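Local coordinates for protein uridylate kinase (Bacillus anthracis, PDB 2JJX) that phosphorylates UMP to UDP at the expense of ATP in pyrimidine biosynthesis, and carries ATP at a second, allosteric nucleotide site, at residues 58-63 with 86-91; 170-175 with 222-226; 188-192 with 239-243. All blocks are in the same frame, centred on the assembly; numbering follows the deposited sequence.

Interaction 1 (58-63 with 86-91); sequences IGGGNI and GTIINS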
# COMPACT_ATOMS: atom_id res chain seq x y z
N ILE A 58 6.99 -23.71 -2.20
CA ILE A 58 8.42 -24.04 -2.25
C ILE A 58 9.17 -23.40 -1.08
O ILE A 58 8.83 -22.31 -0.64
CB ILE A 58 9.10 -23.59 -3.59
CG1 ILE A 58 8.06 -23.18 -4.62
CG2 ILE A 58 10.01 -24.67 -4.17
CD1 ILE A 58 8.56 -23.39 -6.02
N GLY A 59 10.24 -24.05 -0.64
CA GLY A 59 11.10 -23.51 0.39
C GLY A 59 12.20 -22.69 -0.26
O GLY A 59 12.32 -22.69 -1.49
N GLY A 60 12.99 -21.95 0.53
CA GLY A 60 14.05 -21.15 -0.04
C GLY A 60 15.44 -21.65 0.24
O GLY A 60 16.39 -20.92 0.22
N GLY A 61 15.52 -22.93 0.57
CA GLY A 61 16.76 -23.54 1.00
C GLY A 61 17.98 -23.57 0.08
O GLY A 61 19.12 -23.69 0.53
N ASN A 62 17.73 -23.56 -1.23
CA ASN A 62 18.81 -23.64 -2.21
C ASN A 62 19.45 -22.27 -2.35
O ASN A 62 20.39 -22.11 -3.11
CB ASN A 62 18.25 -24.09 -3.56
CG ASN A 62 17.13 -23.18 -4.05
OD1 ASN A 62 16.28 -22.73 -3.28
ND2 ASN A 62 17.13 -22.92 -5.35
N ILE A 63 18.91 -21.27 -1.66
CA ILE A 63 19.45 -19.93 -1.73
C ILE A 63 20.04 -19.50 -0.40
O ILE A 63 21.13 -18.95 -0.34
CB ILE A 63 18.35 -18.93 -2.13
CG1 ILE A 63 17.76 -19.27 -3.49
CG2 ILE A 63 18.85 -17.51 -2.03
CD1 ILE A 63 16.61 -18.35 -3.83
N GLY A 86 13.75 -15.95 -0.64
CA GLY A 86 14.21 -17.12 -1.38
C GLY A 86 13.06 -17.89 -2.02
O GLY A 86 13.15 -18.31 -3.16
N THR A 87 11.99 -18.09 -1.26
CA THR A 87 10.82 -18.83 -1.72
C THR A 87 10.18 -18.13 -2.90
O THR A 87 9.63 -18.79 -3.77
CB THR A 87 9.78 -19.09 -0.61
OG1 THR A 87 9.06 -17.89 -0.30
CG2 THR A 87 10.44 -19.64 0.66
N ILE A 88 10.21 -16.79 -2.91
CA ILE A 88 9.58 -16.00 -3.98
C ILE A 88 10.38 -16.10 -5.27
O ILE A 88 9.82 -16.18 -6.38
CB ILE A 88 9.34 -14.56 -3.56
CG1 ILE A 88 8.29 -14.52 -2.45
CG2 ILE A 88 8.78 -13.74 -4.70
CD1 ILE A 88 8.55 -13.49 -1.43
N ILE A 89 11.70 -16.12 -5.11
CA ILE A 89 12.62 -16.27 -6.23
C ILE A 89 12.37 -17.62 -6.89
O ILE A 89 12.22 -17.70 -8.09
CB ILE A 89 14.09 -16.13 -5.76
CG1 ILE A 89 14.38 -14.69 -5.33
CG2 ILE A 89 15.06 -16.62 -6.80
CD1 ILE A 89 15.80 -14.51 -4.85
N ASN A 90 12.28 -18.67 -6.07
CA ASN A 90 12.04 -20.02 -6.56
C ASN A 90 10.66 -20.13 -7.22
O ASN A 90 10.50 -20.83 -8.21
CB ASN A 90 12.11 -21.03 -5.42
CG ASN A 90 13.53 -21.33 -4.97
OD1 ASN A 90 14.50 -20.84 -5.55
ND2 ASN A 90 13.66 -22.13 -3.92
N SER A 91 9.67 -19.45 -6.64
CA SER A 91 8.32 -19.47 -7.19
C SER A 91 8.37 -18.92 -8.62
O SER A 91 7.87 -19.54 -9.57
CB SER A 91 7.39 -18.61 -6.34
OG SER A 91 7.19 -19.20 -5.06
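Strand 53-58 ends at Ile58, whose side chain leans on helix 76-101 with CD1 3.9 Å from Asn90 O and 4.1 Å from Ser91 CA, while its own O lies 3.4 Å from Thr87 CB. Gly59 O accepts a hydrogen bond from Asn90 ND2 (2.8 Å). At Gly60 the backbones nearly touch: its CA is 4.2 Å from Gly86 CA, and a CB on either glycine would crowd the other segment. Asn62, with chi1 p, offers OD1 to Asn90 ND2 at 2.8 Å, so one amide of Asn90 ties two points of the loop together; Asn62 ND2 returns a weak bond to Asn90 OD1 (3.4 Å) and also binds Ser31 O. Ile63 CD1 then packs on Ile89 CG2 (3.8 Å). Such a glycine-rich turn after a parallel strand is a hallmark of amino acid kinases, where it commonly lines the phosphoryl-acceptor site. Thr87 OG1 meets Gly140 N beyond strand 135-139, Ser91 touches Val108 of strand 106-110, and Ile89 of a second subunit packs on Ile63 and Ile89.

Interaction 2 (170-175 with 222-226); sequences QGVDGV and VFNFD
Residues 170-175 form an irregular loop that passes over the end of strand 220-224, with closest approach at Asp173 and Asn224 (CA to CA 4.4 Å). Gly171 has phi/psi of 93/-46, where a CB would strike the preceding carbonyl, and Gly174 is extended at 169/-152. Asn224, with chi1 at -145° and chi2 near 0°, turns its amide to the loop: OD1 accepts a weak hydrogen bond from Gly171 N (2.8 Å, 127° at the hydrogen). Asp226, chi1 m and CA-to-CB bond toward the loop, brings OD2 to 3.1 Å from Gln170 CB. Gln170 itself has chi1 at 28° and chi2 t. The CB of Asp173 points away, yet with chi1 t its OD2 comes 3.7 Å from Asn224 N. Val175 and Val222, both chi1 t, meet at CG2 and CG1 (4.3 Å). The CA-to-CB bond of Phe223 (chi1 p) points away from the loop; that of Phe225 (chi1 t) is sideways, its ring leading away. Within the mixed sheet, the loop leaving strand 164-169 thus crosses the C-terminal end of its parallel neighbour, 220-224. Phe223 lies on helix 230-235, Phe225 stacks edge-to-face with His39 of helix 34-48, and strands 164-169 and 242-245 flank strand 220-224.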
# COMPACT_ATOMS: atom_id res chain seq x y z
N GLN A 170 13.22 -35.88 -0.79
CA GLN A 170 14.26 -36.35 -1.69
C GLN A 170 15.09 -37.43 -1.00
O GLN A 170 15.54 -37.27 0.14
CB GLN A 170 15.14 -35.22 -2.27
CG GLN A 170 15.30 -33.95 -1.45
CD GLN A 170 16.42 -33.04 -1.96
OE1 GLN A 170 16.76 -33.04 -3.15
NE2 GLN A 170 17.00 -32.25 -1.05
N GLY A 171 15.14 -38.60 -1.64
CA GLY A 171 15.88 -39.75 -1.16
C GLY A 171 15.15 -40.78 -0.32
O GLY A 171 15.30 -41.99 -0.54
N VAL A 172 14.38 -40.30 0.66
CA VAL A 172 13.62 -41.16 1.57
C VAL A 172 12.18 -41.42 1.13
O VAL A 172 11.39 -40.49 1.00
CB VAL A 172 13.70 -40.62 2.99
CG1 VAL A 172 13.64 -39.10 3.00
CG2 VAL A 172 12.59 -41.21 3.82
N ASP A 173 11.85 -42.67 0.85
CA ASP A 173 10.55 -43.04 0.29
C ASP A 173 9.33 -42.97 1.23
O ASP A 173 8.24 -43.39 0.84
CB ASP A 173 10.61 -44.41 -0.41
CG ASP A 173 9.52 -44.60 -1.50
OD1 ASP A 173 9.69 -45.48 -2.37
OD2 ASP A 173 8.52 -43.85 -1.50
N GLY A 174 9.50 -42.46 2.44
CA GLY A 174 8.40 -42.37 3.39
C GLY A 174 8.74 -42.01 4.84
O GLY A 174 9.68 -41.25 5.10
N VAL A 175 7.92 -42.47 5.78
CA VAL A 175 8.18 -42.21 7.20
C VAL A 175 8.47 -43.52 7.92
O VAL A 175 7.69 -44.48 7.87
CB VAL A 175 7.08 -41.38 7.88
CG1 VAL A 175 7.12 -41.58 9.38
CG2 VAL A 175 7.24 -39.91 7.55
N VAL A 222 3.92 -38.43 2.43
CA VAL A 222 5.36 -38.23 2.41
C VAL A 222 5.93 -39.32 1.50
O VAL A 222 5.56 -40.49 1.60
CB VAL A 222 5.96 -38.23 3.84
CG1 VAL A 222 7.46 -37.90 3.81
CG2 VAL A 222 5.21 -37.22 4.71
N PHE A 223 6.72 -38.90 0.52
CA PHE A 223 7.18 -39.85 -0.49
C PHE A 223 8.41 -39.34 -1.19
O PHE A 223 8.79 -38.20 -1.01
CB PHE A 223 6.08 -40.06 -1.53
CG PHE A 223 5.67 -38.80 -2.24
CD1 PHE A 223 4.56 -38.06 -1.83
CD2 PHE A 223 6.45 -38.29 -3.27
CE1 PHE A 223 4.25 -36.87 -2.44
CE2 PHE A 223 6.11 -37.12 -3.90
CZ PHE A 223 5.02 -36.40 -3.48
N ASN A 224 8.98 -40.19 -2.04
CA ASN A 224 10.20 -39.85 -2.79
C ASN A 224 9.91 -39.06 -4.07
O ASN A 224 9.58 -39.65 -5.10
CB ASN A 224 10.93 -41.14 -3.19
CG ASN A 224 12.44 -41.00 -3.18
OD1 ASN A 224 12.97 -39.92 -2.90
ND2 ASN A 224 13.15 -42.09 -3.44
N PHE A 225 10.07 -37.74 -4.03
CA PHE A 225 9.80 -36.94 -5.22
C PHE A 225 10.79 -37.31 -6.32
O PHE A 225 10.46 -37.27 -7.51
CB PHE A 225 9.93 -35.45 -4.90
CG PHE A 225 9.44 -34.53 -5.99
CD1 PHE A 225 8.08 -34.33 -6.19
CD2 PHE A 225 10.34 -33.75 -6.71
CE1 PHE A 225 7.64 -33.39 -7.13
CE2 PHE A 225 9.90 -32.82 -7.65
CZ PHE A 225 8.55 -32.64 -7.86
N ASP A 226 12.00 -37.67 -5.91
CA ASP A 226 13.09 -38.00 -6.82
C ASP A 226 12.82 -39.21 -7.70
O ASP A 226 13.59 -39.46 -8.63
CB ASP A 226 14.39 -38.19 -6.05
CG ASP A 226 14.91 -36.91 -5.42
OD1 ASP A 226 14.26 -35.86 -5.60
OD2 ASP A 226 15.96 -36.97 -4.75

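Interaction 3 (188-192 with 239-243); sequences MYRKL and HVGTL
Two short strands run parallel, with Lys191 bridged to Leu243 (CA to CA 4.8 Å) and Arg190 beside Thr242 (5.0 Å). Two backbone hydrogen bonds set this register: Leu243 N donates to Arg190 O (3.1 Å) and Leu192 N to Leu243 O (3.0 Å), so Leu243 uses both its amide and its carbonyl on the two sides of Lys191, as parallel pairing requires. Leu243 O also receives a CA-H...O contact from Lys191 CA (3.4 Å). Thr242, chi1 m, gives its hydroxyl proton from OG1 to Tyr189 O (2.6 Å), and the same OG1 accepts from Val175 N; its CG2 lies 4.2 Å from Leu192 CB. Just before strand 242-245, Gly241 takes phi/psi of 71/-160, a positive phi that favours glycine. Arg190 (chi1 t, chi2 and chi3 p) folds back along 239-241: His239 O sits over one guanidinium face, 3.3 Å from NH1 but at too poor an angle to bond, while CD lies 3.8 Å from His239 CB. The side chains of Lys191 and Leu243 share one sheet face. The bridge joins strand 191-193, outermost in this chain's sheet, to strand 242-245, whose Thr242 is bonded through its backbone to Val222 of the antiparallel strand 220-224; Val240 packs on helix 230-235.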
# COMPACT_ATOMS: atom_id res chain seq x y z
N MET A 188 8.99 -48.75 7.32
CA MET A 188 8.26 -47.60 6.80
C MET A 188 6.77 -47.81 7.01
O MET A 188 6.24 -48.90 6.75
CB MET A 188 8.56 -47.41 5.31
CG MET A 188 7.96 -46.15 4.70
SD MET A 188 7.90 -46.28 2.91
CE MET A 188 9.55 -46.86 2.63
N TYR A 189 6.09 -46.77 7.47
CA TYR A 189 4.66 -46.84 7.71
C TYR A 189 3.91 -46.75 6.40
O TYR A 189 4.22 -45.92 5.55
CB TYR A 189 4.22 -45.67 8.56
CG TYR A 189 4.76 -45.70 9.96
CD1 TYR A 189 4.06 -46.36 10.95
CD2 TYR A 189 5.94 -45.05 10.29
CE1 TYR A 189 4.54 -46.39 12.26
CE2 TYR A 189 6.40 -45.02 11.61
CZ TYR A 189 5.72 -45.73 12.58
OH TYR A 189 6.18 -45.77 13.88
N ARG A 190 2.91 -47.60 6.25
CA ARG A 190 2.06 -47.51 5.08
C ARG A 190 1.12 -46.39 5.47
O ARG A 190 0.86 -45.47 4.69
CB ARG A 190 1.25 -48.81 4.89
CG ARG A 190 0.13 -48.72 3.87
CD ARG A 190 0.71 -48.40 2.50
NE ARG A 190 1.55 -49.50 2.04
CZ ARG A 190 2.71 -49.35 1.42
NH1 ARG A 190 3.17 -48.13 1.11
NH2 ARG A 190 3.40 -50.43 1.07
N LYS A 191 0.71 -46.42 6.73
CA LYS A 191 -0.20 -45.43 7.28
C LYS A 191 0.34 -44.96 8.63
O LYS A 191 0.97 -45.73 9.36
CB LYS A 191 -1.60 -46.02 7.47
CG LYS A 191 -2.42 -46.08 6.20
CD LYS A 191 -3.91 -46.13 6.51
CE LYS A 191 -4.51 -47.46 6.06
NZ LYS A 191 -5.41 -48.01 7.11
N LEU A 192 0.09 -43.69 8.93
CA LEU A 192 0.57 -43.06 10.15
C LEU A 192 -0.50 -42.15 10.75
O LEU A 192 -0.98 -41.23 10.10
CB LEU A 192 1.84 -42.24 9.84
CG LEU A 192 2.60 -41.52 10.96
CD1 LEU A 192 2.63 -42.38 12.22
CD2 LEU A 192 4.01 -41.18 10.48
N HIS A 239 -0.84 -47.01 -3.19
CA HIS A 239 -0.28 -46.90 -1.85
C HIS A 239 1.24 -46.99 -1.93
O HIS A 239 1.81 -48.08 -1.92
CB HIS A 239 -0.85 -47.99 -0.94
CG HIS A 239 -2.23 -47.68 -0.45
ND1 HIS A 239 -2.51 -46.59 0.34
CD2 HIS A 239 -3.41 -48.30 -0.68
CE1 HIS A 239 -3.81 -46.54 0.57
NE2 HIS A 239 -4.38 -47.56 -0.04
N VAL A 240 1.86 -45.83 -2.14
CA VAL A 240 3.32 -45.72 -2.20
C VAL A 240 3.70 -44.61 -1.24
O VAL A 240 2.88 -43.76 -0.94
CB VAL A 240 3.84 -45.48 -3.63
CG1 VAL A 240 2.89 -44.62 -4.43
CG2 VAL A 240 5.23 -44.87 -3.61
N GLY A 241 4.87 -44.70 -0.62
CA GLY A 241 5.26 -43.71 0.38
C GLY A 241 4.43 -43.88 1.64
O GLY A 241 3.82 -44.92 1.85
N THR A 242 4.36 -42.85 2.47
CA THR A 242 3.60 -42.90 3.73
C THR A 242 2.36 -41.99 3.68
O THR A 242 2.40 -40.91 3.11
CB THR A 242 4.52 -42.52 4.93
OG1 THR A 242 5.37 -43.63 5.25
CG2 THR A 242 3.68 -42.14 6.11
N LEU A 243 1.26 -42.41 4.31
CA LEU A 243 0.02 -41.61 4.36
C LEU A 243 -0.31 -41.25 5.78
O LEU A 243 -0.73 -42.11 6.53
CB LEU A 243 -1.19 -42.41 3.87
CG LEU A 243 -2.43 -41.65 3.36
CD1 LEU A 243 -3.75 -42.37 3.58
CD2 LEU A 243 -2.50 -40.27 3.96

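How the interactions relate
From the N terminus, interaction 1 closes first, folding helix 76-101 back against the turn after strand 53-58, and it is complete before the other two open. Interactions 2 and 3 cross: the chain passes 170-175, then 188-192, and only later 222-226 and 239-243, so each loop is closed through the span of the other. They touch directly, with Val222 O 2.8 Å from Thr242 N and Val175 O 2.8 Å from Tyr189 N, both probable hydrogen bonds, and together join the later strands at one end of the sheet. Interactions 1 and 3 lie on opposite sides of the chain's centre, their centres about 28 Å apart; interaction 2 is about 20 Å from interaction 1, centre to centre.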